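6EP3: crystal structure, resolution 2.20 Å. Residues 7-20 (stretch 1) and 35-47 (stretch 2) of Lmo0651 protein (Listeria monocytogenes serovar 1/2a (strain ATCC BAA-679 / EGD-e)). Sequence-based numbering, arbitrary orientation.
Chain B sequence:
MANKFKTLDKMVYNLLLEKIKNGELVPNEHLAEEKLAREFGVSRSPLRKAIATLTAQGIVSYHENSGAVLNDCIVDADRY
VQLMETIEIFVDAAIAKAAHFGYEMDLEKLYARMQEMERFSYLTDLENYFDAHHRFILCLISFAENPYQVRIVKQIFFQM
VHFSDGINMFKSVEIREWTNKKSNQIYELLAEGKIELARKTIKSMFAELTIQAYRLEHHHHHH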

# COMPACT_ATOMS: atom_id res chain seq x y z
N THR B 7 -16.29 -22.08 2.92
CA THR B 7 -15.02 -22.80 2.94
C THR B 7 -14.45 -22.81 4.35
O THR B 7 -14.73 -21.92 5.15
CB THR B 7 -13.99 -22.18 1.99
OG1 THR B 7 -13.51 -20.95 2.56
CG2 THR B 7 -14.60 -21.89 0.63
N LEU B 8 -13.62 -23.82 4.63
CA LEU B 8 -13.01 -23.90 5.95
C LEU B 8 -11.93 -22.84 6.13
O LEU B 8 -11.74 -22.34 7.24
CB LEU B 8 -12.42 -25.30 6.18
CG LEU B 8 -11.74 -25.49 7.53
CD1 LEU B 8 -12.74 -25.24 8.65
CD2 LEU B 8 -11.13 -26.87 7.66
N ASP B 9 -11.24 -22.47 5.04
CA ASP B 9 -10.20 -21.46 5.15
C ASP B 9 -10.77 -20.12 5.60
O ASP B 9 -10.40 -19.59 6.65
CB ASP B 9 -9.47 -21.31 3.81
CG ASP B 9 -8.67 -22.54 3.43
OD1 ASP B 9 -8.84 -23.03 2.29
OD2 ASP B 9 -7.87 -23.01 4.26
N LYS B 10 -11.71 -19.57 4.82
CA LYS B 10 -12.23 -18.24 5.13
C LYS B 10 -12.81 -18.19 6.54
O LYS B 10 -12.47 -17.28 7.31
CB LYS B 10 -13.25 -17.81 4.06
CG LYS B 10 -14.71 -18.16 4.31
CD LYS B 10 -15.62 -17.10 3.70
CE LYS B 10 -17.08 -17.55 3.69
NZ LYS B 10 -17.42 -18.35 2.49
N MET B 11 -13.60 -19.19 6.92
CA MET B 11 -14.08 -19.31 8.29
C MET B 11 -12.94 -19.06 9.27
O MET B 11 -12.99 -18.11 10.07
CB MET B 11 -14.68 -20.70 8.53
CG MET B 11 -14.88 -21.02 10.01
SD MET B 11 -15.41 -22.72 10.33
CE MET B 11 -17.17 -22.58 10.08
N VAL B 12 -11.89 -19.87 9.19
CA VAL B 12 -10.79 -19.75 10.14
C VAL B 12 -10.24 -18.33 10.09
O VAL B 12 -10.12 -17.65 11.12
CB VAL B 12 -9.69 -20.79 9.82
CG1 VAL B 12 -8.39 -20.41 10.50
CG2 VAL B 12 -10.14 -22.16 10.24
N TYR B 13 -9.97 -17.85 8.87
CA TYR B 13 -9.56 -16.46 8.69
C TYR B 13 -10.46 -15.53 9.48
O TYR B 13 -10.02 -14.85 10.41
CB TYR B 13 -9.57 -16.11 7.19
CG TYR B 13 -9.30 -14.66 6.89
CD1 TYR B 13 -8.01 -14.19 6.71
CD2 TYR B 13 -10.34 -13.74 6.76
CE1 TYR B 13 -7.75 -12.87 6.43
CE2 TYR B 13 -10.10 -12.41 6.48
CZ TYR B 13 -8.80 -11.98 6.32
OH TYR B 13 -8.54 -10.66 6.04
N ASN B 14 -11.76 -15.56 9.15
CA ASN B 14 -12.71 -14.68 9.82
C ASN B 14 -12.63 -14.86 11.33
O ASN B 14 -12.54 -13.88 12.08
CB ASN B 14 -14.12 -14.95 9.31
CG ASN B 14 -14.40 -14.26 8.00
OD1 ASN B 14 -14.11 -14.79 6.92
ND2 ASN B 14 -14.96 -13.05 8.07
N LEU B 15 -12.61 -16.12 11.78
CA LEU B 15 -12.50 -16.39 13.21
C LEU B 15 -11.30 -15.65 13.79
O LEU B 15 -11.43 -14.84 14.71
CB LEU B 15 -12.39 -17.89 13.45
CG LEU B 15 -13.73 -18.64 13.49
CD1 LEU B 15 -13.52 -20.11 13.80
CD2 LEU B 15 -14.68 -18.00 14.49
N LEU B 16 -10.12 -15.89 13.21
CA LEU B 16 -8.93 -15.21 13.69
C LEU B 16 -9.11 -13.70 13.64
O LEU B 16 -8.79 -12.99 14.60
CB LEU B 16 -7.71 -15.63 12.86
CG LEU B 16 -6.35 -15.34 13.48
CD1 LEU B 16 -6.24 -16.02 14.83
CD2 LEU B 16 -5.23 -15.81 12.56
N LEU B 17 -9.70 -13.20 12.55
CA LEU B 17 -9.88 -11.76 12.42
C LEU B 17 -10.74 -11.21 13.54
O LEU B 17 -10.46 -10.12 14.08
CB LEU B 17 -10.51 -11.43 11.07
CG LEU B 17 -10.86 -9.95 10.88
CD1 LEU B 17 -9.60 -9.10 10.97
CD2 LEU B 17 -11.57 -9.72 9.55
N GLU B 18 -11.75 -11.97 13.97
CA GLU B 18 -12.61 -11.46 15.02
C GLU B 18 -11.86 -11.45 16.35
O GLU B 18 -12.05 -10.52 17.15
CB GLU B 18 -13.88 -12.29 15.10
CG GLU B 18 -14.61 -12.39 13.76
CD GLU B 18 -15.14 -11.07 13.24
OE1 GLU B 18 -15.07 -10.85 12.01
OE2 GLU B 18 -15.53 -10.22 14.06
N LYS B 19 -10.95 -12.40 16.54
CA LYS B 19 -10.08 -12.38 17.71
C LYS B 19 -9.20 -11.14 17.72
O LYS B 19 -8.79 -10.67 18.79
CB LYS B 19 -9.22 -13.64 17.76
CG LYS B 19 -9.91 -14.84 18.37
CD LYS B 19 -8.89 -15.81 18.94
CE LYS B 19 -9.52 -16.76 19.95
NZ LYS B 19 -8.49 -17.42 20.79
N ILE B 20 -8.93 -10.58 16.54
CA ILE B 20 -8.15 -9.35 16.49
C ILE B 20 -9.04 -8.16 16.79
O ILE B 20 -8.58 -7.16 17.37
CB ILE B 20 -7.46 -9.22 15.12
CG1 ILE B 20 -6.70 -10.50 14.78
CG2 ILE B 20 -6.53 -8.02 15.11
CD1 ILE B 20 -5.75 -10.96 15.86
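Stretch 2 35-47: KLAREFGVSRSPL

Stretch 2 folds as the C-terminal part of one helix, a short link, and the start of a second helix, and lays all three against one side of the helix spanning residues 8-20. The first helix, 35-40, crosses that helix at 114° between N-to-C directions, with a closest axial approach of 11.4 Å, a spacing wide enough for large side chains to fill the gap. Lys-35 does not reach stretch 1, but Leu-36 (chi1 m, chi2 t) points toward it and places CD1 3.8 Å from Leu-16 CD1. Ala-37 faces away and Arg-38 stays out of reach. Nearly one turn after Leu-36, the extended side chain of Glu-39 forms a salt bridge with the similarly extended Lys-19, whose NZ donates a hydrogen bond to Glu-39 OE1 at 2.5 Å.

Phe-40 gives up more surface to stretch 1 than any other residue of stretch 2. Leu-15 covers one face of its ring: Leu-15 CB lies 4.0 Å from the ring centroid in a CH-pi contact, and Leu-15 CD1 approaches Phe-40 CD1 to 3.6 Å. Val-12 CG1 packs obliquely against the ring, 4.1 Å from Phe-40 CD2. Gly-41 then leaves helical geometry with positive phi (66°), and Val-42 and Ser-43 adopt extended conformations. This turn brings Val-42 CG1 to 3.5 Å from Val-12 CG2 and 4.1 Å from Leu-8 CD1.

In the second helix Ser-45 makes no contact, whereas Pro-46 comes close to the N-terminal turn of stretch 1. Pro-46 CA is 4.9 Å from Asp-9 CA, and Asp-9 OD2 lies 3.2 Å from Pro-46 CA; Val-12 CG2 packs 4.2 Å from Pro-46 CB. Leu-47, directed sideways, meets Val-12 largely through its backbone, with its CA 3.8 Å from Val-12 CG1. Val-12 thus touches both helices and the link between them.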

# COMPACT_ATOMS: atom_id res chain seq x y z
N LYS B 35 -2.07 -23.44 19.71
CA LYS B 35 -3.26 -23.27 20.54
C LYS B 35 -4.44 -22.77 19.72
O LYS B 35 -5.59 -23.14 20.00
CB LYS B 35 -2.96 -22.31 21.69
CG LYS B 35 -4.14 -22.07 22.63
CD LYS B 35 -3.70 -21.38 23.90
CE LYS B 35 -2.61 -22.17 24.62
NZ LYS B 35 -2.19 -21.52 25.89
N LEU B 36 -4.18 -21.94 18.70
CA LEU B 36 -5.27 -21.42 17.88
C LEU B 36 -5.91 -22.52 17.04
O LEU B 36 -7.14 -22.58 16.92
CB LEU B 36 -4.75 -20.30 16.98
CG LEU B 36 -4.45 -18.95 17.64
CD1 LEU B 36 -3.69 -18.06 16.68
CD2 LEU B 36 -5.74 -18.28 18.09
N ALA B 37 -5.10 -23.40 16.45
CA ALA B 37 -5.65 -24.50 15.66
C ALA B 37 -6.46 -25.44 16.52
O ALA B 37 -7.47 -25.99 16.08
CB ALA B 37 -4.53 -25.24 14.94
N ARG B 38 -6.04 -25.65 17.78
CA ARG B 38 -6.80 -26.49 18.69
C ARG B 38 -8.15 -25.86 19.02
O ARG B 38 -9.16 -26.57 19.14
CB ARG B 38 -6.01 -26.74 19.97
CG ARG B 38 -4.84 -27.69 19.81
CD ARG B 38 -3.99 -27.71 21.08
NE ARG B 38 -2.56 -27.80 20.77
CZ ARG B 38 -1.61 -27.23 21.50
NH1 ARG B 38 -1.92 -26.52 22.58
NH2 ARG B 38 -0.33 -27.37 21.15
N GLU B 39 -8.18 -24.54 19.17
CA GLU B 39 -9.42 -23.86 19.56
C GLU B 39 -10.47 -23.93 18.46
O GLU B 39 -11.66 -24.11 18.74
CB GLU B 39 -9.12 -22.41 19.93
CG GLU B 39 -10.35 -21.60 20.31
CD GLU B 39 -10.00 -20.21 20.79
OE1 GLU B 39 -8.79 -19.92 20.96
OE2 GLU B 39 -10.93 -19.40 21.00
N PHE B 40 -10.05 -23.78 17.20
CA PHE B 40 -10.97 -23.82 16.07
C PHE B 40 -11.30 -25.24 15.62
O PHE B 40 -12.16 -25.41 14.75
CB PHE B 40 -10.40 -23.04 14.89
CG PHE B 40 -10.09 -21.60 15.19
CD1 PHE B 40 -10.83 -20.90 16.13
CD2 PHE B 40 -9.07 -20.95 14.53
CE1 PHE B 40 -10.55 -19.57 16.39
CE2 PHE B 40 -8.78 -19.62 14.79
CZ PHE B 40 -9.52 -18.93 15.73
N GLY B 41 -10.64 -26.25 16.18
CA GLY B 41 -10.86 -27.61 15.71
C GLY B 41 -10.38 -27.85 14.30
O GLY B 41 -10.89 -28.74 13.62
N VAL B 42 -9.41 -27.07 13.84
CA VAL B 42 -8.92 -27.14 12.48
C VAL B 42 -7.49 -27.66 12.45
O VAL B 42 -6.77 -27.67 13.46
CB VAL B 42 -9.02 -25.77 11.78
CG1 VAL B 42 -10.39 -25.18 12.02
CG2 VAL B 42 -7.96 -24.82 12.31
N SER B 43 -7.08 -28.12 11.27
CA SER B 43 -5.70 -28.45 11.02
C SER B 43 -4.90 -27.16 10.83
O SER B 43 -5.46 -26.06 10.81
CB SER B 43 -5.58 -29.36 9.79
OG SER B 43 -4.25 -29.82 9.63
N ARG B 44 -3.59 -27.28 10.68
CA ARG B 44 -2.78 -26.08 10.56
C ARG B 44 -2.73 -25.54 9.14
O ARG B 44 -2.34 -24.38 8.96
CB ARG B 44 -1.36 -26.36 11.07
CG ARG B 44 -1.16 -25.93 12.52
CD ARG B 44 0.19 -25.27 12.75
NE ARG B 44 0.29 -23.93 12.19
CZ ARG B 44 1.02 -23.62 11.12
NH1 ARG B 44 1.69 -24.56 10.49
NH2 ARG B 44 1.07 -22.37 10.69
N SER B 45 -3.12 -26.33 8.14
CA SER B 45 -3.10 -25.83 6.77
C SER B 45 -4.00 -24.62 6.56
O SER B 45 -3.55 -23.64 5.93
CB SER B 45 -3.46 -26.96 5.79
OG SER B 45 -3.73 -26.44 4.50
N PRO B 46 -5.26 -24.59 7.04
CA PRO B 46 -6.05 -23.36 6.91
C PRO B 46 -5.48 -22.21 7.73
O PRO B 46 -5.24 -21.12 7.20
CB PRO B 46 -7.44 -23.78 7.41
CG PRO B 46 -7.21 -24.98 8.25
CD PRO B 46 -6.07 -25.69 7.59
N LEU B 47 -5.24 -22.47 9.01
CA LEU B 47 -4.76 -21.45 9.94
C LEU B 47 -3.53 -20.74 9.39
O LEU B 47 -3.52 -19.51 9.24
CB LEU B 47 -4.47 -22.09 11.30
CG LEU B 47 -3.76 -21.25 12.35
CD1 LEU B 47 -4.44 -21.44 13.68
CD2 LEU B 47 -2.29 -21.63 12.44